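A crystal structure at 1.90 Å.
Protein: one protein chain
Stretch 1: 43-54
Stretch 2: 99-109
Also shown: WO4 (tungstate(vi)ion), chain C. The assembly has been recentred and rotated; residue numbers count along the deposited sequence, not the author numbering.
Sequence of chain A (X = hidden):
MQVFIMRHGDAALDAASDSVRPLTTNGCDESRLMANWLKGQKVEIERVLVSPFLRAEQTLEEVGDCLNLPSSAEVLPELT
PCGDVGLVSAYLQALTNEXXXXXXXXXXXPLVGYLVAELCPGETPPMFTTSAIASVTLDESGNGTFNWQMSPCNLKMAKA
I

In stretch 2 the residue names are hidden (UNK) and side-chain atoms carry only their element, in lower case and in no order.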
ATOM      1  N   VAL A  43       3.331   7.538  12.534  1.00 24.59           N
ATOM      2  CA  VAL A  43       3.000   7.721  11.129  1.00 24.58           C
ATOM      3  C   VAL A  43       1.645   8.411  11.015  1.00 24.10           C
ATOM      4  O   VAL A  43       0.666   7.987  11.636  1.00 25.73           O
ATOM      5  CB  VAL A  43       2.938   6.365  10.394  1.00 24.57           C
ATOM      6  CG1 VAL A  43       2.586   6.580   8.937  1.00 24.98           C
ATOM      7  CG2 VAL A  43       4.270   5.644  10.521  1.00 25.97           C
ATOM      8  N   GLU A  44       1.598   9.482  10.233  1.00 21.90           N
ATOM      9  CA  GLU A  44       0.372  10.240  10.031  1.00 21.38           C
ATOM     10  C   GLU A  44       0.052  10.184   8.544  1.00 19.67           C
ATOM     11  O   GLU A  44       0.739  10.813   7.736  1.00 20.24           O
ATOM     12  CB  GLU A  44       0.576  11.694  10.454  1.00 23.16           C
ATOM     13  CG  GLU A  44       1.327  11.864  11.767  1.00 28.00           C
ATOM     14  CD  GLU A  44       1.566  13.323  12.122  1.00 30.71           C
ATOM     15  OE1 GLU A  44       2.091  14.071  11.265  1.00 32.97           O
ATOM     16  OE2 GLU A  44       1.238  13.725  13.261  1.00 32.33           O
ATOM     17  N   ILE A  45      -0.980   9.429   8.182  1.00 16.65           N
ATOM     18  CA  ILE A  45      -1.358   9.285   6.780  1.00 14.47           C
ATOM     19  C   ILE A  45      -2.313  10.382   6.346  1.00 13.75           C
ATOM     20  O   ILE A  45      -3.409  10.509   6.885  1.00 14.40           O
ATOM     21  CB  ILE A  45      -2.023   7.918   6.521  1.00 12.26           C
ATOM     22  CG1 ILE A  45      -1.098   6.789   6.993  1.00 12.20           C
ATOM     23  CG2 ILE A  45      -2.338   7.761   5.046  1.00 12.18           C
ATOM     24  CD1 ILE A  45       0.229   6.732   6.275  1.00 11.01           C
ATOM     25  N   GLU A  46      -1.889  11.166   5.360  1.00 14.77           N
ATOM     26  CA  GLU A  46      -2.692  12.273   4.848  1.00 13.10           C
ATOM     27  C   GLU A  46      -3.641  11.847   3.736  1.00 12.31           C
ATOM     28  O   GLU A  46      -4.763  12.347   3.639  1.00 10.89           O
ATOM     29  CB  GLU A  46      -1.783  13.393   4.325  1.00 13.36           C
ATOM     30  CG  GLU A  46      -2.536  14.666   3.919  1.00 12.84           C
ATOM     31  CD  GLU A  46      -1.628  15.743   3.340  1.00 11.87           C
ATOM     32  OE1 GLU A  46      -0.554  16.000   3.919  1.00  9.34           O
ATOM     33  OE2 GLU A  46      -1.998  16.342   2.307  1.00 12.56           O
ATOM     34  N   ARG A  47      -3.188  10.928   2.891  1.00 11.87           N
ATOM     35  CA  ARG A  47      -4.002  10.454   1.780  1.00 11.94           C
ATOM     36  C   ARG A  47      -3.924   8.939   1.629  1.00 12.31           C
ATOM     37  O   ARG A  47      -2.915   8.319   1.979  1.00 11.20           O
ATOM     38  CB  ARG A  47      -3.544  11.126   0.480  1.00 12.73           C
ATOM     39  CG  ARG A  47      -3.789  12.630   0.441  1.00 12.84           C
ATOM     40  CD  ARG A  47      -5.264  12.933   0.208  1.00 11.56           C
ATOM     41  NE  ARG A  47      -5.633  12.789  -1.198  1.00 12.57           N
ATOM     42  CZ  ARG A  47      -5.301  13.655  -2.153  1.00 12.18           C
ATOM     43  NH1 ARG A  47      -4.587  14.735  -1.854  1.00 10.69           N
ATOM     44  NH2 ARG A  47      -5.689  13.446  -3.407  1.00 12.35           N
ATOM     45  N   VAL A  48      -4.991   8.351   1.096  1.00 10.99           N
ATOM     46  CA  VAL A  48      -5.047   6.913   0.897  1.00 10.77           C
ATOM     47  C   VAL A  48      -5.506   6.543  -0.511  1.00 10.95           C
ATOM     48  O   VAL A  48      -6.528   7.031  -0.993  1.00 11.16           O
ATOM     49  CB  VAL A  48      -5.994   6.263   1.920  1.00 12.32           C
ATOM     50  CG1 VAL A  48      -6.095   4.770   1.668  1.00 13.42           C
ATOM     51  CG2 VAL A  48      -5.492   6.542   3.323  1.00 13.19           C
ATOM     52  N   LEU A  49      -4.733   5.674  -1.159  1.00  9.64           N
ATOM     53  CA  LEU A  49      -5.032   5.202  -2.506  1.00 10.40           C
ATOM     54  C   LEU A  49      -5.190   3.692  -2.386  1.00 11.71           C
ATOM     55  O   LEU A  49      -4.318   3.018  -1.838  1.00 14.02           O
ATOM     56  CB  LEU A  49      -3.878   5.540  -3.454  1.00  9.78           C
ATOM     57  CG  LEU A  49      -3.401   6.996  -3.435  1.00 10.82           C
ATOM     58  CD1 LEU A  49      -2.222   7.168  -4.389  1.00 11.18           C
ATOM     59  CD2 LEU A  49      -4.545   7.916  -3.832  1.00 12.26           C
ATOM     60  N   VAL A  50      -6.295   3.158  -2.889  1.00 11.89           N
ATOM     61  CA  VAL A  50      -6.540   1.724  -2.778  1.00 12.01           C
ATOM     62  C   VAL A  50      -7.067   1.075  -4.055  1.00 12.18           C
ATOM     63  O   VAL A  50      -7.739   1.714  -4.860  1.00 11.59           O
ATOM     64  CB  VAL A  50      -7.545   1.444  -1.630  1.00 13.70           C
ATOM     65  CG1 VAL A  50      -8.886   2.100  -1.942  1.00 12.16           C
ATOM     66  CG2 VAL A  50      -7.706  -0.059  -1.417  1.00 14.73           C
ATOM     67  N   SER A  51      -6.742  -0.202  -4.227  1.00 11.89           N
ATOM     68  CA  SER A  51      -7.200  -0.976  -5.370  1.00 11.41           C
ATOM     69  C   SER A  51      -8.702  -1.200  -5.226  1.00 11.30           C
ATOM     70  O   SER A  51      -9.220  -1.268  -4.116  1.00 10.33           O
ATOM     71  CB  SER A  51      -6.492  -2.329  -5.406  1.00 11.91           C
ATOM     72  OG  SER A  51      -7.199  -3.241  -6.223  1.00 14.54           O
ATOM     73  N   PRO A  52      -9.418  -1.313  -6.356  1.00 10.89           N
ATOM     74  CA  PRO A  52     -10.871  -1.533  -6.380  1.00 11.97           C
ATOM     75  C   PRO A  52     -11.265  -2.937  -5.915  1.00 11.52           C
ATOM     76  O   PRO A  52     -12.431  -3.197  -5.632  1.00 11.18           O
ATOM     77  CB  PRO A  52     -11.231  -1.316  -7.851  1.00 10.63           C
ATOM     78  CG  PRO A  52     -10.147  -0.414  -8.349  1.00 15.97           C
ATOM     79  CD  PRO A  52      -8.921  -1.008  -7.705  1.00 12.83           C
ATOM     80  N   PHE A  53     -10.291  -3.842  -5.849  1.00 11.02           N
ATOM     81  CA  PHE A  53     -10.563  -5.216  -5.433  1.00 11.43           C
ATOM     82  C   PHE A  53     -10.853  -5.342  -3.942  1.00 12.41           C
ATOM     83  O   PHE A  53     -10.169  -4.747  -3.103  1.00 13.49           O
ATOM     84  CB  PHE A  53      -9.398  -6.131  -5.820  1.00 10.90           C
ATOM     85  CG  PHE A  53      -9.281  -6.378  -7.304  1.00 12.04           C
ATOM     86  CD1 PHE A  53     -10.168  -5.783  -8.202  1.00 12.02           C
ATOM     87  CD2 PHE A  53      -8.277  -7.198  -7.806  1.00 11.88           C
ATOM     88  CE1 PHE A  53     -10.052  -6.001  -9.576  1.00 13.46           C
ATOM     89  CE2 PHE A  53      -8.156  -7.422  -9.176  1.00 13.37           C
ATOM     90  CZ  PHE A  53      -9.041  -6.824 -10.061  1.00 10.74           C
ATOM     91  N   LEU A  54     -11.870  -6.138  -3.627  1.00 12.51           N
ATOM     92  CA  LEU A  54     -12.312  -6.343  -2.254  1.00 12.67           C
ATOM     93  C   LEU A  54     -11.218  -6.605  -1.226  1.00 12.23           C
ATOM     94  O   LEU A  54     -11.271  -6.062  -0.122  1.00 10.40           O
ATOM     95  CB  LEU A  54     -13.358  -7.466  -2.195  1.00 14.12           C
ATOM     96  CG  LEU A  54     -14.732  -7.130  -2.796  1.00 15.20           C
ATOM     97  CD1 LEU A  54     -15.725  -8.236  -2.494  1.00 16.08           C
ATOM     98  CD2 LEU A  54     -15.231  -5.827  -2.213  1.00 17.79           C
ATOM     99  N   UNK A  99       1.622  19.056  -2.514  1.00 13.55           N
ATOM    100  CA  UNK A  99       1.972  19.375  -1.144  1.00 13.66           C
ATOM    101  C   UNK A  99       1.692  18.233  -0.181  1.00 14.12           C
ATOM    102  O   UNK A  99       2.088  18.290   0.975  1.00 13.67           O
ATOM    103  N   UNK A 100       1.019  17.188  -0.651  1.00 12.73           N
ATOM    104  CA  UNK A 100       0.709  16.043   0.204  1.00 12.77           C
ATOM    105  C   UNK A 100       1.960  15.537   0.931  1.00 13.61           C
ATOM    106  O   UNK A 100       2.994  15.276   0.310  1.00 13.09           O
ATOM    107  c   UNK A 100      -1.227  15.353  -1.213  1.00 13.87           C
ATOM    108  c   UNK A 100      -0.110  13.670   0.247  1.00 12.67           C
ATOM    109  c   UNK A 100       0.093  14.898  -0.622  1.00 14.09           C
ATOM    110  N   UNK A 101       1.858  15.390   2.250  1.00 13.73           N
ATOM    111  CA  UNK A 101       2.989  14.948   3.065  1.00 12.67           C
ATOM    112  C   UNK A 101       3.179  13.436   3.149  1.00 11.50           C
ATOM    113  O   UNK A 101       4.304  12.963   3.297  1.00  9.65           O
ATOM    114  c   UNK A 101       2.874  15.533   4.478  1.00 14.20           C
ATOM    115  N   UNK A 102       2.091  12.678   3.056  1.00 12.29           N
ATOM    116  CA  UNK A 102       2.187  11.228   3.146  1.00 11.68           C
ATOM    117  C   UNK A 102       0.991  10.522   2.530  1.00 12.18           C
ATOM    118  O   UNK A 102      -0.142  11.010   2.601  1.00 12.64           O
ATOM    119  o   UNK A 102       1.226  11.302   5.360  1.00 12.49           O
ATOM    120  c   UNK A 102       2.320  10.811   4.609  1.00 13.54           C
ATOM    121  N   UNK A 103       1.250   9.360   1.940  1.00 10.90           N
ATOM    122  CA  UNK A 103       0.210   8.573   1.292  1.00 11.88           C
ATOM    123  C   UNK A 103       0.399   7.090   1.566  1.00 11.34           C
ATOM    124  O   UNK A 103       1.523   6.588   1.548  1.00 13.04           O
ATOM    125  c   UNK A 103      -0.895   7.973  -0.891  1.00 13.37           C
ATOM    126  c   UNK A 103       0.114  10.242  -0.598  1.00 14.39           C
ATOM    127  c   UNK A 103       0.231   8.769  -0.248  1.00 12.28           C
ATOM    128  N   UNK A 104      -0.706   6.398   1.831  1.00 11.46           N
ATOM    129  CA  UNK A 104      -0.680   4.957   2.063  1.00 12.03           C
ATOM    130  C   UNK A 104      -1.327   4.321   0.837  1.00 11.98           C
ATOM    131  O   UNK A 104      -2.470   4.639   0.501  1.00 12.05           O
ATOM    132  c   UNK A 104      -1.720   3.083   3.539  1.00 14.51           C
ATOM    133  c   UNK A 104      -1.470   4.582   3.320  1.00 13.55           C
ATOM    134  c   UNK A 104      -2.453   2.877   4.852  1.00 17.74           C
ATOM    135  c   UNK A 104      -0.405   2.315   3.537  1.00 15.03           C
ATOM    136  N   UNK A 105      -0.580   3.448   0.164  1.00 11.21           N
ATOM    137  CA  UNK A 105      -1.055   2.768  -1.045  1.00 12.23           C
ATOM    138  C   UNK A 105      -1.249   1.280  -0.769  1.00 12.24           C
ATOM    139  O   UNK A 105      -0.301   0.582  -0.415  1.00 14.65           O
ATOM    140  c   UNK A 105      -0.036   2.915  -2.205  1.00 11.96           C
ATOM    141  c   UNK A 105      -0.577   2.249  -3.470  1.00 10.29           C
ATOM    142  c   UNK A 105       0.263   4.383  -2.457  1.00 10.81           C
ATOM    143  N   UNK A 106      -2.477   0.796  -0.928  1.00 14.41           N
ATOM    144  CA  UNK A 106      -2.776  -0.612  -0.690  1.00 13.04           C
ATOM    145  C   UNK A 106      -3.056  -1.260  -2.037  1.00 13.15           C
ATOM    146  O   UNK A 106      -3.982  -0.858  -2.744  1.00 14.14           O
ATOM    147  c   UNK A 106      -3.991  -0.768   0.247  1.00 11.72           C
ATOM    148  c   UNK A 106      -4.350  -2.231   0.395  1.00 10.72           C
ATOM    149  c   UNK A 106      -3.663  -0.172   1.618  1.00 12.52           C
ATOM    150  c   UNK A 106      -4.812  -0.237   2.613  1.00 12.31           C
ATOM    151  N   UNK A 107      -2.259  -2.266  -2.389  1.00 13.54           N
ATOM    152  CA  UNK A 107      -2.405  -2.914  -3.685  1.00 12.63           C
ATOM    153  C   UNK A 107      -2.132  -4.416  -3.698  1.00 13.42           C
ATOM    154  O   UNK A 107      -2.396  -5.117  -2.722  1.00 12.62           O
ATOM    155  c   UNK A 107      -1.491  -2.211  -4.693  1.00 13.50           C
ATOM    156  o   UNK A 107      -1.754  -2.622  -6.020  1.00 14.32           O
ATOM    157  N   UNK A 108      -1.603  -4.903  -4.820  1.00 12.38           N
ATOM    158  CA  UNK A 108      -1.325  -6.323  -4.975  1.00 12.55           C
ATOM    159  C   UNK A 108      -0.017  -6.594  -5.699  1.00 12.42           C
ATOM    160  O   UNK A 108       0.632  -5.681  -6.221  1.00 11.42           O
ATOM    161  c   UNK A 108      -4.329  -5.257  -5.799  1.00 13.67           C
ATOM    162  c   UNK A 108      -2.415  -7.015  -5.806  1.00 13.90           C
ATOM    163  n   UNK A 108      -5.667  -5.337  -5.501  1.00 10.59           N
ATOM    164  n   UNK A 108      -4.838  -7.285  -5.168  1.00 12.56           N
ATOM    165  c   UNK A 108      -3.798  -6.485  -5.592  1.00 12.39           C
ATOM    166  c   UNK A 108      -5.948  -6.571  -5.123  1.00 13.57           C
ATOM    167  N   UNK A 109       0.359  -7.870  -5.711  1.00 13.59           N
ATOM    168  CA  UNK A 109       1.532  -8.313  -6.447  1.00 14.36           C
ATOM    169  C   UNK A 109       0.922  -8.395  -7.843  1.00 14.48           C
ATOM    170  O   UNK A 109      -0.268  -8.672  -7.980  1.00 14.22           O
ATOM    171  c   UNK A 109       2.455 -10.062  -4.631  1.00 14.33           C
ATOM    172  c   UNK A 109       2.648 -11.571  -4.543  1.00 15.27           C
ATOM    173  c   UNK A 109       3.749  -9.336  -4.339  1.00 13.78           C
ATOM    174  c   UNK A 109       1.960  -9.723  -6.037  1.00 14.98           C
TER
HETATM  175  W   WO4 C 163      -2.461 -10.802  -4.378  1.00 16.76           W
HETATM  176  O1  WO4 C 163      -1.173  -9.732  -3.934  1.00 14.52           O
HETATM  177  O2  WO4 C 163      -3.841  -9.883  -4.887  1.00 18.72           O
HETATM  178  O3  WO4 C 163      -2.805 -11.928  -3.114  1.00 23.77           O
HETATM  179  O4  WO4 C 163      -1.954 -11.732  -5.746  1.00 16.35           O

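Position 99 has no side-chain atoms. Its phi is positive, just after a helix, where a CB would jam against the preceding carbonyl oxygen. It is Gly99.

Position 100 carries three carbons, one bearing the other two. One of the outer carbons lies 3.5 Å from Arg47 NH1. That fork is valine, Val100.

Position 101 has a single carbon, 3.5 Å from Glu46 OE1. This is Ala101. Its backbone N donates to Glu46 OE1 at 3.0 Å.

Position 102 has one carbon and then one oxygen. The oxygen is 2.5 Å from Glu44 O and 3.1 Å from Glu46 N. A lone terminal oxygen is a hydroxyl, so this is Ser102. Its OG gives a very short hydrogen bond to Glu44 O and accepts one from Glu46 N.

Position 103 has three carbons, forked at the first. One arm lies 3.7 Å from Leu49 CG, and another 3.9 Å from Arg47 CB. It is Val103.

Position 104 has four carbons, forked at the second. Its CB is 3.7 Å from Ile45 CG2 and 4.5 Å from Val48 CG2. This is Leu104.

Position 105 has three carbons forked at the first, and one arm is 4.2 Å from Leu49 CD1. It is Val105.

Position 106 has four carbons forked at the first, with one arm two carbons long. Its CB lies 4.1 Å from Val50 CG2. This is Ile106.

Position 107 has one carbon and one oxygen; its oxygen is nearest, 4.8 Å from Ser51 CB. It is Ser107, whose hydroxyl is bonded elsewhere in the structure.

Position 108 has one carbon and a five-membered ring of three carbons and two nitrogens. One nitrogen is 2.7 Å from Ser51 OG. This is His108. Its ND1 donates to tungstate O2 at 2.8 Å, while the NE2 to Ser51 OG bond could run either way. The edge of Phe53 faces the imidazole.

Position 109 has four carbons forked at the second, out of reach of stretch 1. It is Leu109. Its backbone N donates to tungstate O1 at 3.0 Å.

The contact is a parallel strand pair. Arg47 and Leu49 each donate through N and accept through O; for example, Leu104 N to Arg47 O is 2.9 Å, and Leu49 N to Leu104 O is 3.0 Å. Val48, Val50, Leu104 and Ile106 share one face; Arg47, Leu49, Val103 and Val105 share the other. Ser102 ties the strand start, and just past the strands, Ser51 braces the tungstate-binding His108.

Stretch 2, residues 99-109: GVASVLVISHL
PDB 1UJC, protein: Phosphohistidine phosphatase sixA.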